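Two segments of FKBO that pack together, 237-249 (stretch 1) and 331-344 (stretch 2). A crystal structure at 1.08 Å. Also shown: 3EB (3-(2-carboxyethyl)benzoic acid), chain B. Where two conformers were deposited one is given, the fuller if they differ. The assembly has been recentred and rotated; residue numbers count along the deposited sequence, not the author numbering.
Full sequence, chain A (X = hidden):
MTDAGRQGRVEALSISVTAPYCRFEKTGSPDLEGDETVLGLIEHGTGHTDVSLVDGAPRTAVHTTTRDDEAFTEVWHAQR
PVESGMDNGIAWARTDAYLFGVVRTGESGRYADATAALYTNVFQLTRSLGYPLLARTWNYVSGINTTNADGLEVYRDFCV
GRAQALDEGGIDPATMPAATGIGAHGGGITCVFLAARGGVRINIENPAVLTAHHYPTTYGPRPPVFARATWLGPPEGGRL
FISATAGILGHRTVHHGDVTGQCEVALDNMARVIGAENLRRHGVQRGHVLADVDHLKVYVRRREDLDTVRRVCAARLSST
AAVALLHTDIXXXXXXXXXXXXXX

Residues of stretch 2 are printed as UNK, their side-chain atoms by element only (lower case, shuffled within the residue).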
ATOM      1  N   GLY A 237      11.603  -2.926 -17.689  1.00 14.94           N
ATOM      2  CA  GLY A 237      10.161  -2.984 -17.657  1.00 12.57           C
ATOM      3  C   GLY A 237       9.629  -3.181 -16.250  1.00  9.96           C
ATOM      4  O   GLY A 237       8.462  -2.887 -15.992  1.00 10.09           O
ATOM      5  N   GLY A 238      10.474  -3.667 -15.341  1.00  9.44           N
ATOM      6  CA  GLY A 238      10.040  -3.914 -13.980  1.00  8.87           C
ATOM      7  C   GLY A 238       9.888  -2.644 -13.170  1.00  7.58           C
ATOM      8  O   GLY A 238      10.276  -1.555 -13.592  1.00  8.81           O
ATOM      9  N   ARG A 239       9.274  -2.811 -12.010  1.00  6.38           N
ATOM     10  CA  ARG A 239       8.857  -1.697 -11.168  1.00  6.68           C
ATOM     11  C   ARG A 239       9.394  -1.890  -9.769  1.00  6.23           C
ATOM     12  O   ARG A 239       9.545  -3.024  -9.293  1.00  6.89           O
ATOM     13  CB  ARG A 239       7.326  -1.671 -11.024  1.00  7.64           C
ATOM     14  CG  ARG A 239       6.561  -1.838 -12.323  1.00  8.16           C
ATOM     15  CD  ARG A 239       6.758  -0.672 -13.275  1.00  7.64           C
ATOM     16  NE  ARG A 239       5.791  -0.789 -14.369  1.00  7.38           N
ATOM     17  CZ  ARG A 239       5.948  -0.271 -15.578  1.00  8.10           C
ATOM     18  NH1 ARG A 239       7.008   0.445 -15.905  1.00  9.29           N
ATOM     19  NH2 ARG A 239       5.000  -0.467 -16.479  1.00  9.13           N
ATOM     20  N   LEU A 240       9.642  -0.783  -9.085  1.00  5.43           N
ATOM     21  CA  LEU A 240      10.014  -0.828  -7.675  1.00  5.55           C
ATOM     22  C   LEU A 240       8.911  -0.169  -6.852  1.00  5.60           C
ATOM     23  O   LEU A 240       8.723   1.035  -6.915  1.00  7.02           O
ATOM     24  CB  LEU A 240      11.342  -0.108  -7.486  1.00  6.71           C
ATOM     25  CG  LEU A 240      11.949  -0.144  -6.081  1.00  8.39           C
ATOM     26  CD1 LEU A 240      12.175  -1.566  -5.592  1.00  8.75           C
ATOM     27  CD2 LEU A 240      13.280   0.622  -6.142  1.00  9.83           C
ATOM     28  N   PHE A 241       8.157  -0.975  -6.108  1.00  5.24           N
ATOM     29  CA  PHE A 241       7.088  -0.466  -5.251  1.00  5.36           C
ATOM     30  C   PHE A 241       7.637  -0.266  -3.842  1.00  5.35           C
ATOM     31  O   PHE A 241       8.185  -1.212  -3.256  1.00  6.10           O
ATOM     32  CB  PHE A 241       5.943  -1.477  -5.189  1.00  6.02           C
ATOM     33  CG  PHE A 241       5.331  -1.777  -6.535  1.00  6.83           C
ATOM     34  CD1 PHE A 241       4.762  -0.771  -7.295  1.00  9.26           C
ATOM     35  CD2 PHE A 241       5.338  -3.059  -7.054  1.00  8.40           C
ATOM     36  CE1 PHE A 241       4.196  -1.044  -8.548  1.00 10.81           C
ATOM     37  CE2 PHE A 241       4.772  -3.347  -8.303  1.00  9.10           C
ATOM     38  CZ  PHE A 241       4.181  -2.344  -9.033  1.00  9.27           C
ATOM     39  N   ILE A 242       7.510   0.949  -3.299  1.00  5.08           N
ATOM     40  CA  ILE A 242       8.041   1.254  -1.979  1.00  5.21           C
ATOM     41  C   ILE A 242       6.872   1.278  -0.993  1.00  4.92           C
ATOM     42  O   ILE A 242       5.848   1.920  -1.248  1.00  5.17           O
ATOM     43  CB  ILE A 242       8.784   2.592  -1.974  1.00  5.94           C
ATOM     44  CG1 ILE A 242       9.834   2.660  -3.099  1.00  6.79           C
ATOM     45  CG2 ILE A 242       9.436   2.807  -0.601  1.00  6.58           C
ATOM     46  CD1 ILE A 242      10.172   4.063  -3.512  1.00  8.33           C
ATOM     47  N   SER A 243       7.029   0.582   0.124  1.00  4.72           N
ATOM     48  CA  SER A 243       6.009   0.576   1.180  1.00  4.96           C
ATOM     49  C   SER A 243       5.765   1.969   1.719  1.00  4.70           C
ATOM     50  O   SER A 243       6.613   2.859   1.577  1.00  4.95           O
ATOM     51  CB  SER A 243       6.481  -0.308   2.322  1.00  4.92           C
ATOM     52  OG  SER A 243       6.491  -1.645   1.874  1.00  4.93           O
ATOM     53  N   ALA A 244       4.625   2.144   2.395  1.00  4.86           N
ATOM     54  CA  ALA A 244       4.486   3.304   3.269  1.00  5.29           C
ATOM     55  C   ALA A 244       5.661   3.273   4.242  1.00  4.56           C
ATOM     56  O   ALA A 244       5.930   2.239   4.870  1.00  4.90           O
ATOM     57  CB  ALA A 244       3.176   3.243   4.005  1.00  5.74           C
ATOM     58  N   THR A 245       6.361   4.402   4.338  1.00  4.50           N
ATOM     59  CA  THR A 245       7.633   4.502   5.050  1.00  5.01           C
ATOM     60  C   THR A 245       7.538   5.598   6.114  1.00  4.57           C
ATOM     61  O   THR A 245       7.120   6.717   5.798  1.00  4.83           O
ATOM     62  CB  THR A 245       8.744   4.814   4.034  1.00  5.26           C
ATOM     63  OG1 THR A 245       8.782   3.793   3.022  1.00  5.30           O
ATOM     64  CG2 THR A 245      10.116   4.852   4.732  1.00  6.29           C
ATOM     65  N   ALA A 246       7.913   5.243   7.336  1.00  5.31           N
ATOM     66  CA  ALA A 246       7.765   6.105   8.498  1.00  5.74           C
ATOM     67  C   ALA A 246       9.111   6.554   9.052  1.00  5.34           C
ATOM     68  O   ALA A 246      10.182   6.053   8.656  1.00  6.01           O
ATOM     69  CB  ALA A 246       7.014   5.354   9.596  1.00  6.65           C
ATOM     70  N   GLY A 247       9.040   7.484  10.006  1.00  5.45           N
ATOM     71  CA  GLY A 247      10.207   7.942  10.758  1.00  6.11           C
ATOM     72  C   GLY A 247      10.546   6.988  11.897  1.00  6.29           C
ATOM     73  O   GLY A 247      10.265   7.273  13.082  1.00  7.36           O
ATOM     74  N   ILE A 248      11.130   5.857  11.511  1.00  6.52           N
ATOM     75  CA  ILE A 248      11.528   4.796  12.413  0.65  6.76           C
ATOM     76  C   ILE A 248      13.009   4.468  12.156  1.00  6.52           C
ATOM     77  O   ILE A 248      13.485   4.543  11.010  1.00  8.52           O
ATOM     78  CB  ILE A 248      10.633   3.531  12.159  0.65  7.53           C
ATOM     79  CG1 ILE A 248       9.267   3.667  12.848  0.65  7.85           C
ATOM     80  CG2 ILE A 248      11.283   2.245  12.628  0.65  7.27           C
ATOM     81  CD1 ILE A 248       8.210   2.665  12.367  0.65  8.22           C
ATOM     82  N   LEU A 249      13.715   4.101  13.219  1.00  5.96           N
ATOM     83  CA  LEU A 249      15.074   3.559  13.106  0.54  7.09           C
ATOM     84  C   LEU A 249      15.085   2.294  13.979  1.00  5.96           C
ATOM     85  O   LEU A 249      14.644   2.309  15.139  1.00  6.29           O
ATOM     86  CB  LEU A 249      16.150   4.614  13.394  0.54  9.38           C
ATOM     87  CG  LEU A 249      16.216   5.757  12.336  0.54  9.67           C
ATOM     88  CD1 LEU A 249      17.198   6.827  12.783  0.54 10.43           C
ATOM     89  CD2 LEU A 249      16.494   5.364  10.826  0.54  9.70           C
ATOM     90  N   UNK A 331      -0.271   3.995  11.642  1.00  7.00           N
ATOM     91  CA  UNK A 331      -0.426   2.754  12.396  1.00  7.29           C
ATOM     92  C   UNK A 331      -0.088   2.857  13.879  1.00  6.41           C
ATOM     93  O   UNK A 331      -0.664   2.103  14.665  1.00  7.45           O
ATOM     94  c   UNK A 331       0.436   1.656  11.767  1.00  8.25           C
ATOM     95  N   UNK A 332       0.874   3.722  14.248  1.00  6.26           N
ATOM     96  CA  UNK A 332       1.142   4.034  15.663  1.00  6.64           C
ATOM     97  C   UNK A 332       0.712   5.458  15.928  1.00  6.32           C
ATOM     98  O   UNK A 332       0.970   6.345  15.107  1.00  6.35           O
ATOM     99  c   UNK A 332       6.711   1.296  15.634  1.00  6.52           C
ATOM    100  n   UNK A 332       7.574   2.288  15.943  1.00  6.30           N
ATOM    101  n   UNK A 332       5.402   1.490  15.620  1.00  6.85           N
ATOM    102  c   UNK A 332       4.763   2.741  15.987  1.00  7.64           C
ATOM    103  c   UNK A 332       3.290   2.667  15.701  1.00  7.58           C
ATOM    104  c   UNK A 332       2.632   3.972  16.005  1.00  7.38           C
ATOM    105  n   UNK A 332       7.177   0.102  15.308  1.00  7.04           N
ATOM    106  N   UNK A 333       0.110   5.700  17.094  1.00  6.70           N
ATOM    107  CA  UNK A 333      -0.299   7.042  17.488  1.00  7.23           C
ATOM    108  C   UNK A 333       0.868   8.037  17.397  1.00  6.28           C
ATOM    109  O   UNK A 333       0.650   9.174  16.971  1.00  6.88           O
ATOM    110  o   UNK A 333      -2.846  10.180  18.720  1.00 27.79           O
ATOM    111  o   UNK A 333      -3.466   8.121  18.268  1.00 25.08           O
ATOM    112  c   UNK A 333      -2.642   8.946  18.749  1.00 22.55           C
ATOM    113  c   UNK A 333      -0.892   7.062  18.910  1.00  9.69           C
ATOM    114  c   UNK A 333      -1.348   8.457  19.402  1.00 14.80           C
ATOM    115  N   UNK A 334       2.086   7.606  17.766  1.00  6.19           N
ATOM    116  CA  UNK A 334       3.213   8.541  17.756  1.00  6.77           C
ATOM    117  C   UNK A 334       3.900   8.742  16.405  1.00  5.82           C
ATOM    118  O   UNK A 334       4.835   9.542  16.319  1.00  6.14           O
ATOM    119  c   UNK A 334       4.242   8.208  18.851  1.00  8.79           C
ATOM    120  o   UNK A 334       5.657   6.481  19.619  1.00 13.79           O
ATOM    121  o   UNK A 334       4.910   6.288  17.553  1.00 10.32           O
ATOM    122  c   UNK A 334       4.960   6.885  18.652  1.00 10.79           C
ATOM    123  N   UNK A 335       3.419   8.066  15.368  1.00  5.32           N
ATOM    124  CA  UNK A 335       3.861   8.358  14.012  1.00  5.41           C
ATOM    125  C   UNK A 335       2.960   9.434  13.437  1.00  5.17           C
ATOM    126  O   UNK A 335       1.729   9.355  13.535  1.00  6.01           O
ATOM    127  c   UNK A 335       6.339   6.537  13.466  1.00  7.13           C
ATOM    128  c   UNK A 335       3.869   7.094  13.147  1.00  5.99           C
ATOM    129  c   UNK A 335       4.682   4.747  12.802  1.00  7.44           C
ATOM    130  c   UNK A 335       4.889   6.034  13.593  1.00  6.65           C
ATOM    131  N   UNK A 336       3.591  10.428  12.818  1.00  4.94           N
ATOM    132  CA  UNK A 336       2.921  11.651  12.415  1.00  4.91           C
ATOM    133  C   UNK A 336       2.801  11.820  10.907  1.00  4.29           C
ATOM    134  O   UNK A 336       2.069  12.699  10.428  1.00  5.15           O
ATOM    135  c   UNK A 336       3.924  12.807  14.494  1.00  6.63           C
ATOM    136  c   UNK A 336       3.700  12.846  12.976  1.00  5.52           C
ATOM    137  c   UNK A 336       2.602  12.864  15.230  1.00  8.02           C
ATOM    138  c   UNK A 336       4.845  13.933  14.931  1.00  8.00           C
ATOM    139  N   UNK A 337       3.563  11.013  10.156  1.00  4.77           N
ATOM    140  CA  UNK A 337       3.656  11.156   8.708  1.00  5.26           C
ATOM    141  C   UNK A 337       4.209   9.866   8.129  1.00  5.17           C
ATOM    142  O   UNK A 337       5.035   9.195   8.773  1.00  5.89           O
ATOM    143  c   UNK A 337       4.571  12.353   8.339  1.00  6.38           C
ATOM    144  c   UNK A 337       4.662  12.530   6.804  1.00  6.70           C
ATOM    145  c   UNK A 337       5.987  12.248   8.976  1.00  6.92           C
ATOM    146  N   UNK A 338       3.757   9.491   6.931  1.00  5.29           N
ATOM    147  CA  UNK A 338       4.386   8.408   6.191  1.00  6.20           C
ATOM    148  C   UNK A 338       4.303   8.717   4.701  1.00  6.04           C
ATOM    149  O   UNK A 338       3.424   9.471   4.268  1.00  6.86           O
ATOM    150  o   UNK A 338       3.846   4.227   8.522  1.00 11.29           O
ATOM    151  c   UNK A 338       3.926   6.461   7.716  1.00  7.96           C
ATOM    152  c   UNK A 338       3.343   5.069   7.770  1.00  8.41           C
ATOM    153  o   UNK A 338       2.341   4.809   7.035  1.00  8.29           O
ATOM    154  c   UNK A 338       3.679   7.080   6.396  1.00  7.84           C
ATOM    155  N   UNK A 339       5.201   8.116   3.927  1.00  6.04           N
ATOM    156  CA  UNK A 339       5.258   8.330   2.500  1.00  5.89           C
ATOM    157  C   UNK A 339       5.406   6.987   1.790  1.00  4.93           C
ATOM    158  O   UNK A 339       6.242   6.171   2.186  1.00  5.02           O
ATOM    159  c   UNK A 339       6.448  10.523   2.943  1.00 11.47           C
ATOM    160  c   UNK A 339       6.446   9.233   2.120  1.00  7.94           C
ATOM    161  c   UNK A 339       7.504  10.587   3.981  1.00 15.87           C
ATOM    162  c   UNK A 339       6.425   9.556   0.626  1.00  8.57           C
ATOM    163  N   UNK A 340       4.601   6.766   0.742  1.00  5.12           N
ATOM    164  CA  UNK A 340       4.778   5.636  -0.153  1.00  5.17           C
ATOM    165  C   UNK A 340       4.989   6.174  -1.571  1.00  4.80           C
ATOM    166  O   UNK A 340       4.694   7.331  -1.870  1.00  5.00           O
ATOM    167  o   UNK A 340       0.688   3.938   0.439  1.00  5.94           O
ATOM    168  c   UNK A 340       3.552   4.702  -0.125  1.00  5.39           C
ATOM    169  c   UNK A 340       2.286   5.337  -0.650  1.00  5.78           C
ATOM    170  o   UNK A 340       0.587   4.047  -1.762  1.00  6.45           O
ATOM    171  c   UNK A 340       1.108   4.376  -0.652  1.00  5.53           C
ATOM    172  N   UNK A 341       5.419   5.306  -2.482  1.00  4.83           N
ATOM    173  CA  UNK A 341       5.544   5.689  -3.866  1.00  5.64           C
ATOM    174  C   UNK A 341       6.148   4.539  -4.664  1.00  5.42           C
ATOM    175  O   UNK A 341       6.301   3.429  -4.160  1.00  5.75           O
ATOM    176  N   UNK A 342       6.552   4.820  -5.901  1.00  5.35           N
ATOM    177  CA  UNK A 342       7.107   3.763  -6.755  1.00  5.83           C
ATOM    178  C   UNK A 342       8.098   4.357  -7.737  1.00  6.31           C
ATOM    179  O   UNK A 342       8.107   5.564  -7.998  1.00  6.74           O
ATOM    180  c   UNK A 342       6.001   2.998  -7.497  1.00  6.29           C
ATOM    181  c   UNK A 342       5.312   2.113 -10.804  1.00 12.04           C
ATOM    182  c   UNK A 342       5.206   3.831  -8.478  1.00  7.35           C
ATOM    183 se   UNK A 342       3.993   2.742  -9.560  1.00  9.57          SE
ATOM    184  N   UNK A 343       8.946   3.497  -8.285  1.00  6.50           N
ATOM    185  CA  UNK A 343       9.783   3.858  -9.416  1.00  7.03           C
ATOM    186  C   UNK A 343       9.337   3.013 -10.605  1.00  7.03           C
ATOM    187  O   UNK A 343       9.390   1.783 -10.568  1.00  7.17           O
ATOM    188  c   UNK A 343      12.138   4.100 -10.293  1.00  8.62           C
ATOM    189  c   UNK A 343      11.275   3.615  -9.125  1.00  7.58           C
ATOM    190  c   UNK A 343      11.687   4.349  -7.864  1.00  8.67           C
ATOM    191  N   UNK A 344       8.849   3.694 -11.643  1.00  8.46           N
ATOM    192  CA  UNK A 344       8.348   3.019 -12.842  1.00  9.65           C
ATOM    193  C   UNK A 344       9.492   2.547 -13.740  1.00 10.24           C
ATOM    194  O   UNK A 344       9.242   1.717 -14.635  1.00 10.89           O
ATOM    195  OXT UNK A 344      10.651   2.990 -13.579  1.00 12.52           O
ATOM    196  c   UNK A 344       7.460   3.959 -13.618  1.00 12.16           C
TER
HETATM  197  C   3EB B1345       6.232   0.655  10.234  1.00  5.35           C
HETATM  198  O   3EB B1345       5.986  -0.301  10.978  1.00  5.73           O
HETATM  199  CA  3EB B1345       5.258   1.781  10.033  1.00  5.53           C
HETATM  200  OAB 3EB B1345       0.901  -2.888   8.809  1.00  5.47           O
HETATM  201  OAD 3EB B1345       0.852  -3.017   6.595  1.00  5.49           O
HETATM  202  CAE 3EB B1345       4.173   0.668   7.413  1.00  5.28           C
HETATM  203  CAF 3EB B1345       3.854  -0.087   6.291  1.00  4.97           C
HETATM  204  CAG 3EB B1345       3.533   0.434   8.631  1.00  4.77           C
HETATM  205  CAH 3EB B1345       2.887  -1.075   6.363  1.00  5.00           C
HETATM  206  CAL 3EB B1345       1.258  -2.469   7.689  1.00  5.09           C
HETATM  207  CAM 3EB B1345       2.576  -0.580   8.690  1.00  4.86           C
HETATM  208  CAN 3EB B1345       2.258  -1.351   7.572  1.00  5.07           C
HETATM  209  OXT 3EB B1345       7.363   0.782   9.627  1.00  5.69           O
HETATM  210  C2  3EB B1345       3.810   1.275   9.867  1.00  5.40           C
HETATM  211  O   HOH W   1      11.684   0.472 -12.117  1.00 15.47           O
HETATM  212  O   HOH W   2      10.730  -0.044 -15.773  1.00 20.41           O
HETATM  213  O   HOH W   3       6.715   8.775  10.832  1.00  6.65           O

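Position 331 carries one carbon, out of reach of stretch 1 but 3.9 Å (its CB) from C2 of the ligand 3EB: Ala331, small enough to sit beside the bound acid. Position 332 has three carbons, a nitrogen, then a carbon bearing two more nitrogens, a flat group with one face over Ile248: Arg332, its NH1 3.7 Å from Ile248 CD1.

Position 333 has three carbons, the third carrying two oxygens, and touches nothing here: Glu333, at home in solvent. Position 334 has two carbons ending in two oxygens, free of stretch 1: Asp334, polar and partly exposed, its OD1 bonded elsewhere in the structure. Position 335 has four carbons forked at the second, packed on Ala246 and Ile248: Leu335, an apolar filling. Its CD1 lies 4.0 Å from Ala246 CB and 4.1 Å from Ile248 CD1; its N bonds to Arg332 O (3.0 Å), closing a type I turn. Position 336 shows the same fork but reaches no residue of stretch 1: Leu336, partly exposed, so tolerated rather than required by this contact.

At 337 one carbon carries two others, and water 3 links the backbone O (2.7 Å) to Gly247 N (2.8 Å): Val337, beta-branched and suited to the strand beginning here. Position 338 has three carbons and two terminal oxygens, which approach Ala244 and Ala246: Glu338, whose long chain finds room beside these small methyls. Its OE2 lies 3.5 Å from Ala246 CB and 3.2 Å from 3EB CA. Position 339 has four carbons forked at the first, one arm longer, on the same face as Thr245: Ile339, beta-branched as strands favour.

Position 340 again has three carbons and two oxygens, its CB 3.7 Å from Ala244 N: Glu340, its buried carboxylate satisfied elsewhere in the structure. Position 341 has no side chain; its O accepts from Ile242 N (2.9 Å): Gly341, whose phi/psi of 176/-168 is a near-flat extension found chiefly in glycine. Position 342 is an unbranched chain of two carbons, selenium and a carbon, the selenium at the Phe241 ring edge: Met342, as selenomethionine, apolar beside the ring, SE 3.9 Å from Phe241 CE1. At 343, one carbon bears two, CB 4.1 Å from Leu240 CB: Val343, an apolar, beta-branched partner. Position 344 has one carbon and a terminal carboxylate whose O accepts from Arg239 NH1 at 2.9 Å: Ala344, its small side chain exposed.

The contact is an antiparallel strand pair. Leu240 N to Val343 O (3.0 Å) and Val343 N to Leu240 O (2.8 Å) close one ring; Thr245 N to Ile339 O (2.8 Å) and Ile339 N to Thr245 O (3.0 Å) close another. Between them a bulge shifts the register by one. Backbone bonds hold the register; side chains pack both faces, Phe241 with Met342 and Leu240 with Val343.

Stretch 2, residues 331-344: AREDLLVEIEGMVA
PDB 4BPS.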